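RTX toxin (PDB 6A7H) probably inactivates the small GTPases Ras and Rap1 as a Ras/Rap1-specific endopeptidase of a sepsis-causing pathogen. Local coordinates at residues K36-I41 against L100-F105; R271-T276 against R456-A461; I336-L341 against M385-L390. All coordinates share one frame; numbering follows the deposited sequence.

Contact 1 of 3, residues K36-I41 against L100-F105; sequences KGRDQI and LAARIF. With SO4 (sulfate ion), chain E.
Ile-41 keeps CG1 beside its backbone N (chi1 -57°), which leaves CG2 anti to that nitrogen and over a face of the Phe-105 ring. The contact is a helix-helix packing. It joins the first turn of helix 37-57 to helix 98-112, with the axes 9.1 Å apart and 127° between their directions. Residues 36-41 fall in the membrane localization family region. CG2 of Ile-41 makes a CH-pi contact, 4.0 Å from the centroid of the Phe-105 ring and 28° off the normal. Ala-102 CB meets both Ile-41 CG2 and Arg-38 CG, each at 4.0 Å.

One turn before Ile-41, the aliphatic part of Arg-38 crosses that of Arg-103 at a slant, with CD of Arg-38 3.8 Å from CG of Arg-103. Their guanidinium groups come close with NH1 of Arg-103 over the face of Arg-38, a like-charge approach. Asp-247 of helix 240-263 also touches the Arg-103 side chain. Away from this packing, a sulfate, probably from the crystallisation liquor, sits at the start of helix 98-112. Glu-99 N also bonds it, and Leu-100 N reaches its O3 at 3.3 Å.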
ATOM      1  N   LYS A  36      11.717  15.714  18.507  1.00 36.46           N
ATOM      2  CA  LYS A  36      12.941  15.754  17.720  1.00 35.82           C
ATOM      3  C   LYS A  36      12.650  15.239  16.307  1.00 45.90           C
ATOM      4  O   LYS A  36      11.607  14.628  16.060  1.00 36.11           O
ATOM      5  CB  LYS A  36      14.051  14.915  18.388  1.00 45.17           C
ATOM      6  CG  LYS A  36      13.876  14.636  19.925  1.00 48.20           C
ATOM      7  CD  LYS A  36      14.399  15.780  20.770  1.00 45.59           C
ATOM      8  CE  LYS A  36      14.636  15.396  22.245  1.00 43.88           C
ATOM      9  NZ  LYS A  36      13.399  15.052  23.000  1.00 47.90           N
ATOM     10  N   GLY A  37      13.570  15.490  15.381  1.00 35.13           N
ATOM     11  CA  GLY A  37      13.435  14.991  14.036  1.00 32.09           C
ATOM     12  C   GLY A  37      12.152  15.419  13.344  1.00 35.44           C
ATOM     13  O   GLY A  37      11.654  16.540  13.525  1.00 31.55           O
ATOM     14  N   ARG A  38      11.627  14.510  12.529  1.00 35.61           N
ATOM     15  CA  ARG A  38      10.407  14.765  11.773  1.00 40.27           C
ATOM     16  C   ARG A  38       9.185  14.990  12.689  1.00 34.47           C
ATOM     17  O   ARG A  38       8.245  15.691  12.310  1.00 36.39           O
ATOM     18  CB  ARG A  38      10.134  13.605  10.802  1.00 37.07           C
ATOM     19  CG  ARG A  38       9.017  13.888   9.814  1.00 38.13           C
ATOM     20  CD  ARG A  38       8.620  12.644   9.036  1.00 39.49           C
ATOM     21  NE  ARG A  38       7.922  11.679   9.876  1.00 43.22           N
ATOM     22  CZ  ARG A  38       8.203  10.383   9.904  1.00 53.57           C
ATOM     23  NH1 ARG A  38       9.168   9.897   9.135  1.00 64.81           N
ATOM     24  NH2 ARG A  38       7.528   9.574  10.706  1.00 53.81           N
ATOM     25  N   ASP A  39       9.195  14.389  13.877  1.00 29.60           N
ATOM     26  CA  ASP A  39       8.093  14.582  14.814  1.00 38.43           C
ATOM     27  C   ASP A  39       7.926  16.066  15.174  1.00 38.56           C
ATOM     28  O   ASP A  39       6.800  16.549  15.273  1.00 29.41           O
ATOM     29  CB  ASP A  39       8.290  13.747  16.089  1.00 42.41           C
ATOM     30  CG  ASP A  39       8.046  12.254  15.862  1.00 53.10           C
ATOM     31  OD1 ASP A  39       7.544  11.884  14.778  1.00 52.58           O
ATOM     32  OD2 ASP A  39       8.348  11.447  16.768  1.00 60.33           O
ATOM     33  N   GLN A  40       9.042  16.780  15.355  1.00 35.63           N
ATOM     34  CA  GLN A  40       8.996  18.203  15.718  1.00 32.72           C
ATOM     35  C   GLN A  40       8.433  19.049  14.566  1.00 30.17           C
ATOM     36  O   GLN A  40       7.678  20.000  14.795  1.00 25.05           O
ATOM     37  CB  GLN A  40      10.386  18.703  16.125  1.00 29.80           C
ATOM     38  CG  GLN A  40      10.389  20.056  16.868  1.00 36.99           C
ATOM     39  CD  GLN A  40      11.796  20.577  17.163  1.00 36.25           C
ATOM     40  OE1 GLN A  40      12.766  20.175  16.520  1.00 37.71           O
ATOM     41  NE2 GLN A  40      11.906  21.484  18.128  1.00 29.36           N
ATOM     42  N   ILE A  41       8.786  18.681  13.332  1.00 25.52           N
ATOM     43  CA  ILE A  41       8.268  19.343  12.131  1.00 27.64           C
ATOM     44  C   ILE A  41       6.754  19.096  11.997  1.00 31.67           C
ATOM     45  O   ILE A  41       5.985  20.031  11.771  1.00 28.53           O
ATOM     46  CB  ILE A  41       9.002  18.853  10.828  1.00 32.15           C
ATOM     47  CG1 ILE A  41      10.511  19.073  10.930  1.00 29.53           C
ATOM     48  CG2 ILE A  41       8.439  19.525   9.579  1.00 21.01           C
ATOM     49  CD1 ILE A  41      10.895  20.476  11.364  1.00 34.46           C
ATOM     50  N   LEU A 100       1.607  14.413   6.774  1.00 33.21           N
ATOM     51  CA  LEU A 100       1.956  14.195   5.376  1.00 32.22           C
ATOM     52  C   LEU A 100       2.927  15.280   4.898  1.00 37.54           C
ATOM     53  O   LEU A 100       3.913  15.001   4.209  1.00 32.32           O
ATOM     54  CB  LEU A 100       0.690  14.178   4.506  1.00 36.52           C
ATOM     55  CG  LEU A 100       0.879  13.789   3.040  1.00 39.17           C
ATOM     56  CD1 LEU A 100       1.438  12.379   2.978  1.00 44.91           C
ATOM     57  CD2 LEU A 100      -0.434  13.872   2.269  1.00 35.01           C
ATOM     58  N   ALA A 101       2.639  16.521   5.277  1.00 20.69           N
ATOM     59  CA  ALA A 101       3.466  17.650   4.901  1.00 23.51           C
ATOM     60  C   ALA A 101       4.884  17.462   5.448  1.00 27.82           C
ATOM     61  O   ALA A 101       5.871  17.710   4.754  1.00 28.26           O
ATOM     62  CB  ALA A 101       2.851  18.940   5.418  1.00 25.39           C
ATOM     63  N   ALA A 102       4.966  16.993   6.689  1.00 25.53           N
ATOM     64  CA  ALA A 102       6.245  16.823   7.359  1.00 29.31           C
ATOM     65  C   ALA A 102       7.113  15.794   6.629  1.00 31.42           C
ATOM     66  O   ALA A 102       8.326  15.970   6.516  1.00 30.42           O
ATOM     67  CB  ALA A 102       6.029  16.415   8.818  1.00 24.09           C
ATOM     68  N   ARG A 103       6.494  14.733   6.109  1.00 23.06           N
ATOM     69  CA  ARG A 103       7.260  13.733   5.362  1.00 25.57           C
ATOM     70  C   ARG A 103       7.834  14.329   4.094  1.00 27.75           C
ATOM     71  O   ARG A 103       8.988  14.082   3.749  1.00 32.80           O
ATOM     72  CB  ARG A 103       6.405  12.504   5.035  1.00 31.50           C
ATOM     73  CG  ARG A 103       6.500  11.429   6.117  1.00 55.96           C
ATOM     74  CD  ARG A 103       5.736  10.141   5.775  1.00 70.26           C
ATOM     75  NE  ARG A 103       4.307  10.231   6.092  1.00 78.24           N
ATOM     76  CZ  ARG A 103       3.762   9.815   7.233  1.00 78.74           C
ATOM     77  NH1 ARG A 103       4.532   9.280   8.174  1.00 84.26           N
ATOM     78  NH2 ARG A 103       2.453   9.933   7.437  1.00 68.33           N
ATOM     79  N   ILE A 104       7.029  15.126   3.409  1.00 26.75           N
ATOM     80  CA  ILE A 104       7.463  15.769   2.178  1.00 25.54           C
ATOM     81  C   ILE A 104       8.545  16.782   2.525  1.00 26.68           C
ATOM     82  O   ILE A 104       9.523  16.948   1.797  1.00 23.99           O
ATOM     83  CB  ILE A 104       6.268  16.431   1.455  1.00 21.37           C
ATOM     84  CG1 ILE A 104       5.250  15.355   1.066  1.00 26.70           C
ATOM     85  CG2 ILE A 104       6.700  17.201   0.244  1.00 18.61           C
ATOM     86  CD1 ILE A 104       4.050  15.900   0.335  1.00 26.44           C
ATOM     87  N   PHE A 105       8.369  17.432   3.669  1.00 31.95           N
ATOM     88  CA  PHE A 105       9.313  18.430   4.150  1.00 27.35           C
ATOM     89  C   PHE A 105      10.705  17.824   4.313  1.00 26.83           C
ATOM     90  O   PHE A 105      11.697  18.434   3.894  1.00 27.50           O
ATOM     91  CB  PHE A 105       8.807  19.018   5.470  1.00 25.55           C
ATOM     92  CG  PHE A 105       9.610  20.190   5.989  1.00 30.66           C
ATOM     93  CD1 PHE A 105      10.692  19.988   6.842  1.00 30.78           C
ATOM     94  CD2 PHE A 105       9.236  21.495   5.680  1.00 22.45           C
ATOM     95  CE1 PHE A 105      11.409  21.068   7.363  1.00 27.02           C
ATOM     96  CE2 PHE A 105       9.950  22.579   6.192  1.00 30.19           C
ATOM     97  CZ  PHE A 105      11.044  22.362   7.031  1.00 29.11           C
TER
HETATM   98  S   SO4 E4101      -2.405  13.983   8.767  1.00 73.91           S
HETATM   99  O1  SO4 E4101      -2.528  12.566   9.106  1.00 82.99           O
HETATM  100  O2  SO4 E4101      -3.735  14.528   8.480  1.00 74.13           O
HETATM  101  O3  SO4 E4101      -1.554  14.050   7.572  1.00 53.62           O
HETATM  102  O4  SO4 E4101      -1.830  14.703   9.918  1.00 64.99           O

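Contact 2 of 3, residues R271-T276 against R456-A461; sequences RRYSGT and RLDLPA
Tyr-273 OH donates a hydrogen bond to the backbone O of Asp-458 at 3.1 Å. The donor lies above the carbonyl plane. Beside it, Arg-272 NH1 forms a salt bridge with Asp-458 OD2 at 3.2 Å. The carboxylate oxygen sits at the guanidinium edge, but the N-H...O angle of 133° makes the hydrogen bond weak. Asp-458 therefore offers both its main chain and its side chain to the end of helix 266-273. It closes helix 453-457 with a Schellman motif, and its positive phi (57°) belongs to that turn.

Apolar atoms pack on both faces of the tyrosine ring. Pro-460 CD lies over one face of the Tyr-273 ring in a CH-pi contact, 3.9 Å from the ring centroid. Arg-272 CB covers the opposite face, 3.6 Å above the plane. The ring is thus held between a proline and its own neighbour in the chain. Outside the segments, Leu-281 touches both Tyr-273 and Pro-460, and Trp-269 NE1 bonds Leu-459 O.

The tyrosine hydroxyl gives its proton to Asp-458 O and accepts from Arg-302 NE. This satisfies the oxygen and links the helix end, the loop after helix 453-457 and Arg-302.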
ATOM      1  N   ARG A 271      18.829  -3.239 -25.250  1.00 38.38           N
ATOM      2  CA  ARG A 271      19.882  -3.920 -26.020  1.00 42.08           C
ATOM      3  C   ARG A 271      19.731  -5.449 -25.991  1.00 44.63           C
ATOM      4  O   ARG A 271      19.839  -6.100 -27.030  1.00 48.37           O
ATOM      5  CB  ARG A 271      21.273  -3.548 -25.503  1.00 41.24           C
ATOM      6  CG  ARG A 271      21.724  -2.150 -25.884  1.00 55.77           C
ATOM      7  CD  ARG A 271      23.042  -1.777 -25.204  1.00 63.75           C
ATOM      8  NE  ARG A 271      24.122  -2.695 -25.555  1.00 74.20           N
ATOM      9  CZ  ARG A 271      24.812  -2.643 -26.695  1.00 78.98           C
ATOM     10  NH1 ARG A 271      24.531  -1.719 -27.605  1.00 79.01           N
ATOM     11  NH2 ARG A 271      25.784  -3.518 -26.930  1.00 79.45           N
ATOM     12  N   ARG A 272      19.498  -6.010 -24.800  1.00 42.63           N
ATOM     13  CA  ARG A 272      19.376  -7.459 -24.625  1.00 42.49           C
ATOM     14  C   ARG A 272      18.070  -8.008 -25.190  1.00 42.59           C
ATOM     15  O   ARG A 272      18.063  -9.080 -25.783  1.00 47.36           O
ATOM     16  CB  ARG A 272      19.461  -7.853 -23.143  1.00 49.90           C
ATOM     17  CG  ARG A 272      20.820  -7.756 -22.494  1.00 59.34           C
ATOM     18  CD  ARG A 272      20.822  -8.500 -21.150  1.00 67.82           C
ATOM     19  NE  ARG A 272      21.055  -9.944 -21.287  1.00 72.16           N
ATOM     20  CZ  ARG A 272      21.029 -10.816 -20.276  1.00 70.21           C
ATOM     21  NH1 ARG A 272      20.764 -10.409 -19.038  1.00 65.42           N
ATOM     22  NH2 ARG A 272      21.258 -12.101 -20.501  1.00 69.80           N
ATOM     23  N   TYR A 273      16.966  -7.284 -24.999  1.00 39.37           N
ATOM     24  CA  TYR A 273      15.643  -7.862 -25.253  1.00 39.74           C
ATOM     25  C   TYR A 273      14.772  -7.145 -26.289  1.00 41.70           C
ATOM     26  O   TYR A 273      13.598  -7.476 -26.440  1.00 47.65           O
ATOM     27  CB  TYR A 273      14.888  -7.959 -23.924  1.00 34.44           C
ATOM     28  CG  TYR A 273      15.670  -8.762 -22.905  1.00 35.43           C
ATOM     29  CD1 TYR A 273      16.035 -10.083 -23.165  1.00 35.80           C
ATOM     30  CD2 TYR A 273      16.059  -8.198 -21.697  1.00 36.41           C
ATOM     31  CE1 TYR A 273      16.761 -10.820 -22.248  1.00 34.48           C
ATOM     32  CE2 TYR A 273      16.782  -8.925 -20.774  1.00 32.50           C
ATOM     33  CZ  TYR A 273      17.133 -10.230 -21.055  1.00 36.82           C
ATOM     34  OH  TYR A 273      17.847 -10.942 -20.128  1.00 39.99           O
ATOM     35  N   SER A 274      15.340  -6.170 -26.992  1.00 45.79           N
ATOM     36  CA  SER A 274      14.662  -5.521 -28.119  1.00 47.04           C
ATOM     37  C   SER A 274      15.549  -5.589 -29.341  1.00 47.03           C
ATOM     38  O   SER A 274      16.757  -5.792 -29.230  1.00 50.45           O
ATOM     39  CB  SER A 274      14.326  -4.052 -27.825  1.00 48.72           C
ATOM     40  OG  SER A 274      13.484  -3.922 -26.700  1.00 58.61           O
ATOM     41  N   GLY A 275      14.952  -5.392 -30.506  1.00 51.88           N
ATOM     42  CA  GLY A 275      15.711  -5.362 -31.739  1.00 50.20           C
ATOM     43  C   GLY A 275      16.528  -6.622 -31.926  1.00 51.93           C
ATOM     44  O   GLY A 275      16.004  -7.737 -31.837  1.00 56.36           O
ATOM     45  N   THR A 276      17.821  -6.434 -32.159  1.00 49.09           N
ATOM     46  CA  THR A 276      18.729  -7.531 -32.467  1.00 51.21           C
ATOM     47  C   THR A 276      18.811  -8.553 -31.330  1.00 50.89           C
ATOM     48  O   THR A 276      18.775  -9.759 -31.564  1.00 54.90           O
ATOM     49  CB  THR A 276      20.122  -6.991 -32.778  1.00 53.57           C
ATOM     50  OG1 THR A 276      20.020  -6.060 -33.858  1.00 57.90           O
ATOM     51  CG2 THR A 276      21.061  -8.118 -33.182  1.00 58.05           C
ATOM     52  N   ARG A 456      12.995  -4.188 -14.080  1.00 29.88           N
ATOM     53  CA  ARG A 456      13.604  -4.185 -12.757  1.00 43.58           C
ATOM     54  C   ARG A 456      14.442  -5.449 -12.485  1.00 43.68           C
ATOM     55  O   ARG A 456      15.451  -5.365 -11.777  1.00 38.30           O
ATOM     56  CB  ARG A 456      12.537  -3.979 -11.675  1.00 49.47           C
ATOM     57  CG  ARG A 456      12.728  -2.631 -10.991  1.00 58.44           C
ATOM     58  CD  ARG A 456      13.914  -2.773 -10.061  1.00 61.20           C
ATOM     59  NE  ARG A 456      14.313  -1.562  -9.362  1.00 56.88           N
ATOM     60  CZ  ARG A 456      13.650  -1.009  -8.358  1.00 64.38           C
ATOM     61  NH1 ARG A 456      12.482  -1.501  -7.962  1.00 59.10           N
ATOM     62  NH2 ARG A 456      14.131   0.089  -7.791  1.00 79.68           N
ATOM     63  N   LEU A 457      14.074  -6.584 -13.091  1.00 38.77           N
ATOM     64  CA  LEU A 457      14.786  -7.851 -12.863  1.00 33.15           C
ATOM     65  C   LEU A 457      15.695  -8.281 -14.021  1.00 41.03           C
ATOM     66  O   LEU A 457      16.252  -9.385 -13.996  1.00 41.55           O
ATOM     67  CB  LEU A 457      13.787  -8.966 -12.581  1.00 33.63           C
ATOM     68  CG  LEU A 457      12.851  -8.791 -11.381  1.00 31.11           C
ATOM     69  CD1 LEU A 457      11.876  -9.924 -11.305  1.00 28.26           C
ATOM     70  CD2 LEU A 457      13.644  -8.675 -10.077  1.00 31.52           C
ATOM     71  N   ASP A 458      15.839  -7.416 -15.028  1.00 41.69           N
ATOM     72  CA  ASP A 458      16.691  -7.688 -16.192  1.00 44.00           C
ATOM     73  C   ASP A 458      16.288  -8.989 -16.920  1.00 36.12           C
ATOM     74  O   ASP A 458      17.137  -9.801 -17.301  1.00 37.34           O
ATOM     75  CB  ASP A 458      18.171  -7.728 -15.767  1.00 47.22           C
ATOM     76  CG  ASP A 458      19.138  -7.700 -16.960  1.00 65.40           C
ATOM     77  OD1 ASP A 458      18.752  -7.230 -18.052  1.00 76.67           O
ATOM     78  OD2 ASP A 458      20.295  -8.140 -16.802  1.00 68.77           O
ATOM     79  N   LEU A 459      14.987  -9.179 -17.114  1.00 30.24           N
ATOM     80  CA  LEU A 459      14.486 -10.385 -17.768  1.00 33.28           C
ATOM     81  C   LEU A 459      13.473 -10.083 -18.871  1.00 37.89           C
ATOM     82  O   LEU A 459      12.795  -9.055 -18.833  1.00 34.80           O
ATOM     83  CB  LEU A 459      13.855 -11.318 -16.735  1.00 31.77           C
ATOM     84  CG  LEU A 459      14.781 -11.907 -15.667  1.00 30.04           C
ATOM     85  CD1 LEU A 459      13.969 -12.785 -14.703  1.00 30.80           C
ATOM     86  CD2 LEU A 459      15.906 -12.696 -16.307  1.00 30.99           C
ATOM     87  N   PRO A 460      13.363 -10.987 -19.862  1.00 37.64           N
ATOM     88  CA  PRO A 460      12.324 -10.849 -20.888  1.00 31.42           C
ATOM     89  C   PRO A 460      10.967 -11.319 -20.369  1.00 32.43           C
ATOM     90  O   PRO A 460      10.902 -12.086 -19.411  1.00 38.36           O
ATOM     91  CB  PRO A 460      12.832 -11.750 -22.012  1.00 38.51           C
ATOM     92  CG  PRO A 460      13.554 -12.842 -21.284  1.00 36.17           C
ATOM     93  CD  PRO A 460      14.210 -12.170 -20.093  1.00 34.22           C
ATOM     94  N   ALA A 461       9.886 -10.857 -20.978  1.00 33.21           N
ATOM     95  CA  ALA A 461       8.564 -11.349 -20.609  1.00 36.39           C
ATOM     96  C   ALA A 461       8.220 -12.530 -21.507  1.00 35.79           C
ATOM     97  O   ALA A 461       8.393 -12.451 -22.727  1.00 40.63           O
ATOM     98  CB  ALA A 461       7.512 -10.245 -20.733  1.00 32.54           C
TER

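Contact 3 of 3, residues I336-L341 against M385-L390; sequences IGLLHL and MRIVAL
Ile-336 bonds through both its backbone groups to the neighbouring strand. Its N donates to Arg-386 O at 2.8 Å, and its O accepts from Val-388 N at 2.8 Å. Leu-338 repeats the pattern: its N donates to Val-388 O at 3.0 Å and its O accepts from Leu-390 N at 2.8 Å. The pairing is parallel, and a beta-alpha-beta crossover through helices 343-356, 361-369 and 374-383 joins the strands. The last bond is more bent, at 142°, where the chain leaves strand 333-338 in a type I turn.

Leu-338 CD1 meets Ile-387 CG2 at 3.9 Å on one face. On the other, Leu-390 CG stands beside its backbone N (chi1 -70°), and CD1 lies 3.6 Å from Gly-337 CA, packed against the bare glycine backbone. The methyl CE of Met-385 touches Ile-336 CD1 at 3.6 Å.

Helix 374-383 backs Ile-387 through Phe-377 and Ala-380. Strand 386-391 is outermost in the four-stranded sheet, and Gln-347 of helix 343-356 bonds Ala-389 N and Ile-387 O. Arg-386 pairs with Asp-351 of that helix. A helix side chain thus satisfies edge-strand polar groups, while the strand pair itself rests on backbone bonds and apolar packing.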
ATOM      1  N   ILE A 336       9.017 -20.451  -6.649  1.00 30.34           N
ATOM      2  CA  ILE A 336       7.896 -20.174  -7.537  1.00 27.30           C
ATOM      3  C   ILE A 336       7.133 -18.929  -7.072  1.00 28.73           C
ATOM      4  O   ILE A 336       6.675 -18.859  -5.935  1.00 33.16           O
ATOM      5  CB  ILE A 336       6.952 -21.364  -7.602  1.00 28.27           C
ATOM      6  CG1 ILE A 336       7.654 -22.552  -8.279  1.00 26.55           C
ATOM      7  CG2 ILE A 336       5.688 -20.981  -8.335  1.00 28.28           C
ATOM      8  CD1 ILE A 336       7.112 -23.917  -7.856  1.00 30.02           C
ATOM      9  N   GLY A 337       7.006 -17.939  -7.941  1.00 23.42           N
ATOM     10  CA  GLY A 337       6.354 -16.706  -7.542  1.00 22.74           C
ATOM     11  C   GLY A 337       4.987 -16.527  -8.178  1.00 27.17           C
ATOM     12  O   GLY A 337       4.797 -16.761  -9.384  1.00 31.67           O
ATOM     13  N   LEU A 338       4.034 -16.088  -7.363  1.00 31.02           N
ATOM     14  CA  LEU A 338       2.657 -15.910  -7.804  1.00 28.19           C
ATOM     15  C   LEU A 338       2.201 -14.485  -7.534  1.00 27.83           C
ATOM     16  O   LEU A 338       2.166 -14.055  -6.380  1.00 27.87           O
ATOM     17  CB  LEU A 338       1.721 -16.898  -7.082  1.00 26.11           C
ATOM     18  CG  LEU A 338       2.052 -18.395  -7.136  1.00 32.07           C
ATOM     19  CD1 LEU A 338       0.954 -19.204  -6.463  1.00 34.67           C
ATOM     20  CD2 LEU A 338       2.303 -18.898  -8.572  1.00 24.18           C
ATOM     21  N   LEU A 339       1.843 -13.753  -8.584  1.00 26.24           N
ATOM     22  CA  LEU A 339       1.233 -12.441  -8.393  1.00 26.94           C
ATOM     23  C   LEU A 339      -0.181 -12.623  -7.826  1.00 31.00           C
ATOM     24  O   LEU A 339      -0.783 -11.683  -7.307  1.00 36.47           O
ATOM     25  CB  LEU A 339       1.196 -11.646  -9.712  1.00 26.78           C
ATOM     26  CG  LEU A 339       0.675 -10.204  -9.616  1.00 28.69           C
ATOM     27  CD1 LEU A 339       1.528  -9.326  -8.652  1.00 19.01           C
ATOM     28  CD2 LEU A 339       0.558  -9.585 -10.992  1.00 33.24           C
ATOM     29  N   HIS A 340      -0.694 -13.848  -7.909  1.00 26.58           N
ATOM     30  CA  HIS A 340      -2.054 -14.163  -7.479  1.00 28.77           C
ATOM     31  C   HIS A 340      -2.313 -13.955  -5.984  1.00 26.38           C
ATOM     32  O   HIS A 340      -3.456 -13.744  -5.563  1.00 36.87           O
ATOM     33  CB  HIS A 340      -2.387 -15.615  -7.856  1.00 32.92           C
ATOM     34  CG  HIS A 340      -2.098 -15.951  -9.287  1.00 38.19           C
ATOM     35  ND1 HIS A 340      -0.818 -16.156  -9.760  1.00 34.16           N
ATOM     36  CD2 HIS A 340      -2.926 -16.126 -10.351  1.00 34.24           C
ATOM     37  CE1 HIS A 340      -0.868 -16.442 -11.051  1.00 39.56           C
ATOM     38  NE2 HIS A 340      -2.135 -16.425 -11.434  1.00 36.15           N
ATOM     39  N   LEU A 341      -1.257 -14.021  -5.186  1.00 28.38           N
ATOM     40  CA  LEU A 341      -1.365 -13.884  -3.739  1.00 28.85           C
ATOM     41  C   LEU A 341      -0.593 -12.658  -3.229  1.00 29.68           C
ATOM     42  O   LEU A 341       0.459 -12.303  -3.772  1.00 31.34           O
ATOM     43  CB  LEU A 341      -0.854 -15.154  -3.053  1.00 26.17           C
ATOM     44  CG  LEU A 341      -1.582 -16.423  -3.487  1.00 27.63           C
ATOM     45  CD1 LEU A 341      -0.933 -17.677  -2.859  1.00 22.34           C
ATOM     46  CD2 LEU A 341      -3.075 -16.335  -3.114  1.00 26.71           C
ATOM     47  N   MET A 385      10.631 -26.868  -2.902  1.00 41.53           N
ATOM     48  CA  MET A 385      10.562 -25.535  -3.466  1.00 42.45           C
ATOM     49  C   MET A 385       9.686 -24.608  -2.634  1.00 38.19           C
ATOM     50  O   MET A 385       8.727 -25.043  -2.003  1.00 37.16           O
ATOM     51  CB  MET A 385      10.072 -25.618  -4.907  1.00 42.20           C
ATOM     52  CG  MET A 385      11.203 -26.077  -5.819  1.00 52.23           C
ATOM     53  SD  MET A 385      10.708 -26.781  -7.383  1.00 66.67           S
ATOM     54  CE  MET A 385      10.436 -25.279  -8.311  1.00 57.51           C
ATOM     55  N   ARG A 386      10.048 -23.332  -2.619  1.00 30.21           N
ATOM     56  CA  ARG A 386       9.274 -22.343  -1.900  1.00 35.09           C
ATOM     57  C   ARG A 386       8.353 -21.582  -2.848  1.00 33.63           C
ATOM     58  O   ARG A 386       8.781 -21.139  -3.904  1.00 36.04           O
ATOM     59  CB  ARG A 386      10.194 -21.374  -1.163  1.00 37.84           C
ATOM     60  CG  ARG A 386       9.428 -20.431  -0.257  1.00 47.27           C
ATOM     61  CD  ARG A 386      10.337 -19.457   0.474  1.00 46.57           C
ATOM     62  NE  ARG A 386       9.576 -18.636   1.417  1.00 39.23           N
ATOM     63  CZ  ARG A 386       9.877 -17.379   1.721  1.00 39.05           C
ATOM     64  NH1 ARG A 386      10.921 -16.788   1.148  1.00 38.87           N
ATOM     65  NH2 ARG A 386       9.129 -16.705   2.587  1.00 38.97           N
ATOM     66  N   ILE A 387       7.084 -21.443  -2.478  1.00 26.61           N
ATOM     67  CA  ILE A 387       6.188 -20.551  -3.197  1.00 31.87           C
ATOM     68  C   ILE A 387       6.124 -19.194  -2.503  1.00 31.74           C
ATOM     69  O   ILE A 387       5.933 -19.136  -1.294  1.00 27.75           O
ATOM     70  CB  ILE A 387       4.765 -21.121  -3.288  1.00 34.15           C
ATOM     71  CG1 ILE A 387       4.776 -22.425  -4.079  1.00 32.90           C
ATOM     72  CG2 ILE A 387       3.789 -20.076  -3.893  1.00 24.79           C
ATOM     73  CD1 ILE A 387       3.448 -23.123  -4.093  1.00 41.87           C
ATOM     74  N   VAL A 388       6.273 -18.109  -3.263  1.00 26.02           N
ATOM     75  CA  VAL A 388       6.201 -16.779  -2.678  1.00 27.85           C
ATOM     76  C   VAL A 388       5.114 -15.908  -3.321  1.00 32.11           C
ATOM     77  O   VAL A 388       4.907 -15.910  -4.542  1.00 31.84           O
ATOM     78  CB  VAL A 388       7.567 -16.053  -2.745  1.00 29.74           C
ATOM     79  CG1 VAL A 388       8.572 -16.752  -1.843  1.00 29.96           C
ATOM     80  CG2 VAL A 388       8.093 -15.972  -4.174  1.00 30.17           C
ATOM     81  N   ALA A 389       4.392 -15.190  -2.464  1.00 28.16           N
ATOM     82  CA  ALA A 389       3.329 -14.294  -2.902  1.00 25.98           C
ATOM     83  C   ALA A 389       3.942 -12.974  -3.364  1.00 32.51           C
ATOM     84  O   ALA A 389       4.825 -12.425  -2.695  1.00 34.76           O
ATOM     85  CB  ALA A 389       2.351 -14.079  -1.788  1.00 25.59           C
ATOM     86  N   LEU A 390       3.513 -12.468  -4.513  1.00 34.19           N
ATOM     87  CA  LEU A 390       4.242 -11.355  -5.107  1.00 31.29           C
ATOM     88  C   LEU A 390       3.482 -10.034  -5.162  1.00 30.44           C
ATOM     89  O   LEU A 390       4.058  -9.003  -5.510  1.00 28.41           O
ATOM     90  CB  LEU A 390       4.694 -11.737  -6.516  1.00 30.65           C
ATOM     91  CG  LEU A 390       5.791 -12.804  -6.581  1.00 38.39           C
ATOM     92  CD1 LEU A 390       6.136 -13.169  -8.015  1.00 30.83           C
ATOM     93  CD2 LEU A 390       7.023 -12.304  -5.840  1.00 33.36           C
TER

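How the contacts relate
Contact 3 is the core contact of the three: backbone bonds and apolar side chains join two strands of the parallel sheet. Contact 2 is also buried, but it lies farther out, about 28 Å from the centre of the chain, and relies on a salt bridge, a hydroxyl and a proline. Both belong to the Pasteurella multocida toxin C2 family region. They share no element, yet strand 430-436 touches residues of each. Contact 1 is only partly buried and lies in the helical N-terminal part, with its centre about 37 Å from that of contact 3. It joins helices mainly through side chains, with Arg-38 at its exposed margin.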